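Phospholipase C-beta (PLC-beta) (Sepia officinalis, PDB 3QR0) is a phospholipase C of the beta class, a multidomain enzyme that joins a PH domain, EF-hand-like modules, a TIM-barrel-like X and Y region and a C2 domain. Local coordinates at residues L67-I73 / V137-Y142. Residues are numbered along the deposited sequence; the frame is centred on the assembly and turned at random.
Sequences LAYVRDI and VFSYAY
In the PH-domain fold the C-terminal helix packs against the beta-sheet, and here its last turn, Val137 to Ala141, runs nearly antiparallel (157°) to strand 70-73 at an axis separation of 8.1 Å. Leu67, Val70, Ile73, Val137 and Ala141 form the apolar seam. Leu67 splits its branches, CD2 meeting Val137 CG1 at 3.9 Å and CD1 lying by Tyr140 CB, while Ile73 CG2 presses on Phe138 CB (3.8 Å). Beyond the helix end, the Tyr142 hydroxyl donates to Arg71 O (2.5 Å), in the carbonyl plane and on a lone pair, with a C=O...donor angle of 127°. A water donating to Tyr142 OH accepts from Arg71 NH1, and another bridges Leu67 O and Ala141 O. Phe138 CG stands anti to the backbone N (chi1 -171°), which carries the ring to Asp72, whose OD1 lies 3.3 Å from Phe138 CE1; Tyr142 CD2 covers one ring face. Asp72 OD1 also forms a salt bridge with Lys406, and Arg71 NH2 bonds Ser754. Arg71 and Asp72 make a classic beta bulge opposite Cys109 of strand 105-110; helix 354-361 touches Phe138 and Tyr142 through Leu361, and strand 51-54 meets Leu67 and Val137 through Leu52.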
loop_
_atom_site.group_PDB
_atom_site.type_symbol
_atom_site.label_atom_id
_atom_site.label_comp_id
_atom_site.label_asym_id
_atom_site.label_seq_id
_atom_site.Cartn_x
_atom_site.Cartn_y
_atom_site.Cartn_z
ATOM N N LEU A 67 12.223 -10.247 2.624
ATOM C CA LEU A 67 10.787 -10.498 2.742
ATOM C C LEU A 67 9.938 -9.239 2.510
ATOM O O LEU A 67 8.729 -9.342 2.300
ATOM C CB LEU A 67 10.454 -11.122 4.097
ATOM C CG LEU A 67 11.019 -12.523 4.345
ATOM C CD1 LEU A 67 10.540 -13.058 5.680
ATOM C CD2 LEU A 67 10.641 -13.488 3.223
ATOM N N ALA A 68 10.580 -8.070 2.518
ATOM C CA ALA A 68 9.929 -6.813 2.142
ATOM C C ALA A 68 9.347 -6.842 0.721
ATOM O O ALA A 68 8.428 -6.089 0.423
ATOM C CB ALA A 68 10.900 -5.650 2.281
ATOM N N TYR A 69 9.889 -7.692 -0.150
ATOM C CA TYR A 69 9.417 -7.777 -1.533
ATOM C C TYR A 69 8.798 -9.135 -1.884
ATOM O O TYR A 69 8.474 -9.391 -3.040
ATOM C CB TYR A 69 10.560 -7.402 -2.474
ATOM C CG TYR A 69 11.236 -6.119 -2.025
ATOM C CD1 TYR A 69 10.522 -4.927 -1.959
ATOM C CD2 TYR A 69 12.570 -6.107 -1.627
ATOM C CE1 TYR A 69 11.118 -3.754 -1.517
ATOM C CE2 TYR A 69 13.177 -4.938 -1.183
ATOM C CZ TYR A 69 12.447 -3.767 -1.131
ATOM O OH TYR A 69 13.043 -2.604 -0.699
ATOM N N VAL A 70 8.608 -9.993 -0.884
ATOM C CA VAL A 70 7.920 -11.263 -1.098
ATOM C C VAL A 70 6.424 -10.979 -1.222
ATOM O O VAL A 70 5.852 -10.240 -0.415
ATOM C CB VAL A 70 8.211 -12.284 0.022
ATOM C CG1 VAL A 70 7.196 -13.423 -0.007
ATOM C CG2 VAL A 70 9.640 -12.820 -0.123
ATOM N N ARG A 71 5.814 -11.544 -2.259
ATOM C CA ARG A 71 4.416 -11.270 -2.599
ATOM C C ARG A 71 3.495 -12.407 -2.211
ATOM O O ARG A 71 2.372 -12.190 -1.757
ATOM C CB ARG A 71 4.296 -11.001 -4.102
ATOM C CG ARG A 71 5.081 -9.784 -4.571
ATOM C CD ARG A 71 4.509 -8.505 -4.014
ATOM N NE ARG A 71 5.372 -7.351 -4.251
ATOM C CZ ARG A 71 5.036 -6.091 -3.988
ATOM N NH1 ARG A 71 3.844 -5.793 -3.488
ATOM N NH2 ARG A 71 5.899 -5.117 -4.239
ATOM N N ASP A 72 3.963 -13.629 -2.402
ATOM C CA ASP A 72 3.194 -14.784 -2.005
ATOM C C ASP A 72 4.112 -15.977 -1.816
ATOM O O ASP A 72 5.218 -16.019 -2.358
ATOM C CB ASP A 72 2.130 -15.099 -3.062
ATOM C CG ASP A 72 0.901 -15.794 -2.481
ATOM O OD1 ASP A 72 0.881 -16.128 -1.272
ATOM O OD2 ASP A 72 -0.057 -16.012 -3.250
ATOM N N ILE A 73 3.643 -16.921 -1.011
ATOM C CA ILE A 73 4.256 -18.224 -0.888
ATOM C C ILE A 73 3.107 -19.218 -0.844
ATOM O O ILE A 73 2.135 -19.023 -0.107
ATOM C CB ILE A 73 5.197 -18.334 0.341
ATOM C CG1 ILE A 73 5.742 -19.758 0.476
ATOM C CG2 ILE A 73 4.503 -17.871 1.616
ATOM C CD1 ILE A 73 6.910 -19.877 1.437
ATOM N N VAL A 137 6.045 -17.702 6.524
ATOM C CA VAL A 137 6.681 -16.714 5.653
ATOM C C VAL A 137 5.672 -15.693 5.117
ATOM O O VAL A 137 5.982 -14.505 5.038
ATOM C CB VAL A 137 7.434 -17.387 4.490
ATOM C CG1 VAL A 137 7.930 -16.345 3.493
ATOM C CG2 VAL A 137 8.595 -18.201 5.030
ATOM N N PHE A 138 4.470 -16.148 4.765
ATOM C CA PHE A 138 3.434 -15.226 4.314
ATOM C C PHE A 138 3.131 -14.193 5.407
ATOM O O PHE A 138 3.077 -12.996 5.129
ATOM C CB PHE A 138 2.152 -15.959 3.912
ATOM C CG PHE A 138 1.147 -15.070 3.233
ATOM C CD1 PHE A 138 1.185 -14.889 1.855
ATOM C CD2 PHE A 138 0.184 -14.394 3.969
ATOM C CE1 PHE A 138 0.269 -14.047 1.213
ATOM C CE2 PHE A 138 -0.738 -13.550 3.340
ATOM C CZ PHE A 138 -0.694 -13.383 1.953
ATOM N N SER A 139 2.951 -14.658 6.643
ATOM C CA SER A 139 2.656 -13.752 7.752
ATOM C C SER A 139 3.773 -12.719 7.960
ATOM O O SER A 139 3.481 -11.577 8.289
ATOM C CB SER A 139 2.346 -14.517 9.054
ATOM O OG SER A 139 3.514 -15.076 9.630
ATOM N N TYR A 140 5.035 -13.098 7.736
ATOM C CA TYR A 140 6.151 -12.154 7.898
ATOM C C TYR A 140 6.191 -11.123 6.779
ATOM O O TYR A 140 6.539 -9.970 7.020
ATOM C CB TYR A 140 7.526 -12.844 7.947
ATOM C CG TYR A 140 7.636 -14.042 8.855
ATOM C CD1 TYR A 140 6.948 -14.109 10.069
ATOM C CD2 TYR A 140 8.462 -15.099 8.516
ATOM C CE1 TYR A 140 7.065 -15.235 10.894
ATOM C CE2 TYR A 140 8.587 -16.208 9.325
ATOM C CZ TYR A 140 7.893 -16.277 10.507
ATOM O OH TYR A 140 8.035 -17.404 11.287
ATOM N N ALA A 141 5.858 -11.551 5.560
ATOM C CA ALA A 141 5.853 -10.672 4.396
ATOM C C ALA A 141 4.735 -9.646 4.463
ATOM O O ALA A 141 4.871 -8.560 3.900
ATOM C CB ALA A 141 5.731 -11.484 3.098
ATOM N N TYR A 142 3.627 -9.999 5.123
ATOM C CA TYR A 142 2.482 -9.092 5.255
ATOM C C TYR A 142 2.309 -8.549 6.669
ATOM O O TYR A 142 1.237 -8.080 7.032
ATOM C CB TYR A 142 1.207 -9.778 4.742
ATOM C CG TYR A 142 1.241 -9.859 3.238
ATOM C CD1 TYR A 142 0.654 -8.873 2.461
ATOM C CD2 TYR A 142 1.940 -10.868 2.598
ATOM C CE1 TYR A 142 0.719 -8.917 1.072
ATOM C CE2 TYR A 142 2.020 -10.920 1.209
ATOM C CZ TYR A 142 1.404 -9.944 0.453
ATOM O OH TYR A 142 1.480 -9.992 -0.919
HETATM O O HOH W 1 7.211 -7.611 3.858
HETATM O O HOH W 2 1.583 -7.625 -2.390
#